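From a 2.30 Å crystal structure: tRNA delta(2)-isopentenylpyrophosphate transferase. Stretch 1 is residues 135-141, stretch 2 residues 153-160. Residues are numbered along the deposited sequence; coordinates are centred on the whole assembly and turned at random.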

# COMPACT_ATOMS: atom_id res chain seq x y z
N GLY A 135 8.76 4.25 -26.47
CA GLY A 135 7.72 3.34 -26.93
C GLY A 135 6.95 2.62 -25.84
O GLY A 135 7.36 2.60 -24.67
N VAL A 136 5.82 2.03 -26.20
CA VAL A 136 5.04 1.28 -25.23
C VAL A 136 5.71 -0.08 -25.11
O VAL A 136 5.62 -0.74 -24.08
CB VAL A 136 3.56 1.11 -25.66
CG1 VAL A 136 3.44 0.12 -26.80
CG2 VAL A 136 2.73 0.69 -24.48
N GLN A 137 6.40 -0.51 -26.16
CA GLN A 137 7.09 -1.79 -26.08
C GLN A 137 8.42 -1.61 -25.34
O GLN A 137 9.00 -2.59 -24.86
CB GLN A 137 7.34 -2.38 -27.47
CG GLN A 137 8.50 -1.76 -28.20
CD GLN A 137 9.03 -2.64 -29.31
OE1 GLN A 137 9.98 -2.28 -30.00
NE2 GLN A 137 8.42 -3.81 -29.49
N ALA A 138 8.90 -0.38 -25.24
CA ALA A 138 10.14 -0.11 -24.51
C ALA A 138 9.87 -0.34 -23.02
O ALA A 138 10.71 -0.88 -22.28
CB ALA A 138 10.61 1.32 -24.74
N LEU A 139 8.68 0.07 -22.58
CA LEU A 139 8.27 -0.11 -21.19
C LEU A 139 8.07 -1.61 -20.97
O LEU A 139 8.22 -2.12 -19.86
CB LEU A 139 6.95 0.61 -20.94
CG LEU A 139 6.40 0.38 -19.54
CD1 LEU A 139 7.34 1.00 -18.54
CD2 LEU A 139 5.01 0.96 -19.40
N HIS A 140 7.74 -2.29 -22.06
CA HIS A 140 7.52 -3.72 -22.07
C HIS A 140 8.88 -4.39 -21.99
O HIS A 140 9.06 -5.38 -21.28
CB HIS A 140 6.79 -4.11 -23.35
CG HIS A 140 6.23 -5.50 -23.33
ND1 HIS A 140 6.95 -6.60 -23.75
CD2 HIS A 140 5.03 -5.97 -22.91
CE1 HIS A 140 6.22 -7.69 -23.59
NE2 HIS A 140 5.05 -7.33 -23.08
N ASP A 141 9.85 -3.85 -22.72
CA ASP A 141 11.19 -4.44 -22.68
C ASP A 141 11.77 -4.26 -21.28
O ASP A 141 12.51 -5.11 -20.80
CB ASP A 141 12.11 -3.79 -23.72
CG ASP A 141 11.69 -4.11 -25.15
OD1 ASP A 141 11.30 -5.27 -25.41
OD2 ASP A 141 11.76 -3.21 -26.02
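Stretch 2 153-160: AIHPNNYR

A turn can dock on a helix through one hydrogen bond and a few apolar contacts, and this pair of stretches illustrates the principle. Stretch 1 enters a helix that continues later in the chain, its first turn held by Asp-141 N to Gln-137 O at 2.6 Å and, weakly, by His-140 N to Val-136 O at 3.3 Å. Stretch 2 comes in extended at Ile-154, folds through a type I turn from His-155 to Asn-158, closed by Asn-158 N to His-155 O at 2.8 Å, and starts its own helix at Tyr-159, with Asn-158 as N-cap. The two stretches run in roughly opposite directions. The backbones come closest at the turn, where the CA atoms of Gln-137 and Pro-156 lie 5.2 Å apart and those of Val-136 and Asn-157 6.3 Å.

His-140 anchors the approach: its NE2 donates to Ile-154 O at 2.7 Å near the ring plane, which leaves a ring face free for Pro-156, whose CB sits 3.9 Å from the His-140 ring centroid in a CH-pi contact. At the start of the helix Val-136 packs against the later part of stretch 2, its CG2 3.1 Å from Pro-156 O and 3.5 Å from Tyr-159 CB, while Leu-139 CD2 reaches Tyr-159 CB at 4.3 Å. The oxygen of water 1 lies 3.0 Å from Val-136 O and 2.7 Å from Pro-156 O and donates to both, bridging two carbonyls that cannot bond each other.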

# COMPACT_ATOMS: atom_id res chain seq x y z
N ALA A 153 3.59 -12.62 -21.06
CA ALA A 153 2.22 -12.90 -20.66
C ALA A 153 1.29 -11.70 -20.83
O ALA A 153 0.09 -11.80 -20.57
CB ALA A 153 2.21 -13.36 -19.22
N ILE A 154 1.83 -10.58 -21.29
CA ILE A 154 1.03 -9.37 -21.48
C ILE A 154 1.37 -8.66 -22.79
O ILE A 154 2.54 -8.41 -23.07
CB ILE A 154 1.28 -8.37 -20.33
CG1 ILE A 154 1.06 -9.05 -18.98
CG2 ILE A 154 0.35 -7.17 -20.49
CD1 ILE A 154 1.65 -8.28 -17.82
N HIS A 155 0.34 -8.35 -23.58
CA HIS A 155 0.53 -7.65 -24.85
C HIS A 155 1.16 -6.30 -24.56
O HIS A 155 0.70 -5.57 -23.69
CB HIS A 155 -0.81 -7.42 -25.55
CG HIS A 155 -0.70 -7.11 -27.01
ND1 HIS A 155 -1.60 -6.30 -27.67
CD2 HIS A 155 0.16 -7.55 -27.96
CE1 HIS A 155 -1.31 -6.27 -28.96
NE2 HIS A 155 -0.24 -7.02 -29.16
N PRO A 156 2.22 -5.95 -25.30
CA PRO A 156 2.91 -4.67 -25.09
C PRO A 156 2.02 -3.41 -25.16
O PRO A 156 2.35 -2.39 -24.57
CB PRO A 156 4.03 -4.70 -26.14
CG PRO A 156 3.53 -5.65 -27.18
CD PRO A 156 2.86 -6.72 -26.39
N ASN A 157 0.89 -3.50 -25.87
CA ASN A 157 -0.04 -2.36 -25.99
C ASN A 157 -0.85 -2.18 -24.69
O ASN A 157 -1.58 -1.20 -24.52
CB ASN A 157 -1.02 -2.57 -27.16
CG ASN A 157 -0.43 -2.16 -28.52
OD1 ASN A 157 0.59 -2.69 -28.95
ND2 ASN A 157 -1.10 -1.23 -29.20
N ASN A 158 -0.75 -3.14 -23.78
CA ASN A 158 -1.48 -3.05 -22.53
C ASN A 158 -0.55 -2.45 -21.47
O ASN A 158 -0.29 -3.08 -20.45
CB ASN A 158 -1.94 -4.44 -22.09
CG ASN A 158 -3.04 -4.39 -21.04
OD1 ASN A 158 -3.37 -3.33 -20.52
ND2 ASN A 158 -3.61 -5.55 -20.72
N TYR A 159 -0.08 -1.23 -21.71
CA TYR A 159 0.84 -0.55 -20.81
C TYR A 159 0.32 -0.41 -19.39
O TYR A 159 1.10 -0.32 -18.44
CB TYR A 159 1.17 0.85 -21.34
CG TYR A 159 0.02 1.83 -21.25
CD1 TYR A 159 -0.87 2.00 -22.31
CD2 TYR A 159 -0.18 2.60 -20.09
CE1 TYR A 159 -1.92 2.91 -22.23
CE2 TYR A 159 -1.23 3.51 -20.00
CZ TYR A 159 -2.09 3.67 -21.08
OH TYR A 159 -3.11 4.60 -20.99
N ARG A 160 -1.00 -0.37 -19.24
CA ARG A 160 -1.58 -0.24 -17.91
C ARG A 160 -1.24 -1.46 -17.07
O ARG A 160 -0.88 -1.34 -15.90
CB ARG A 160 -3.10 -0.09 -18.02
CG ARG A 160 -3.67 0.77 -16.91
CD ARG A 160 -3.12 2.18 -17.04
NE ARG A 160 -2.81 2.78 -15.74
CZ ARG A 160 -2.33 4.00 -15.59
NH1 ARG A 160 -2.09 4.77 -16.65
NH2 ARG A 160 -2.08 4.46 -14.37
O HOH W 1 3.33 -1.42 -22.30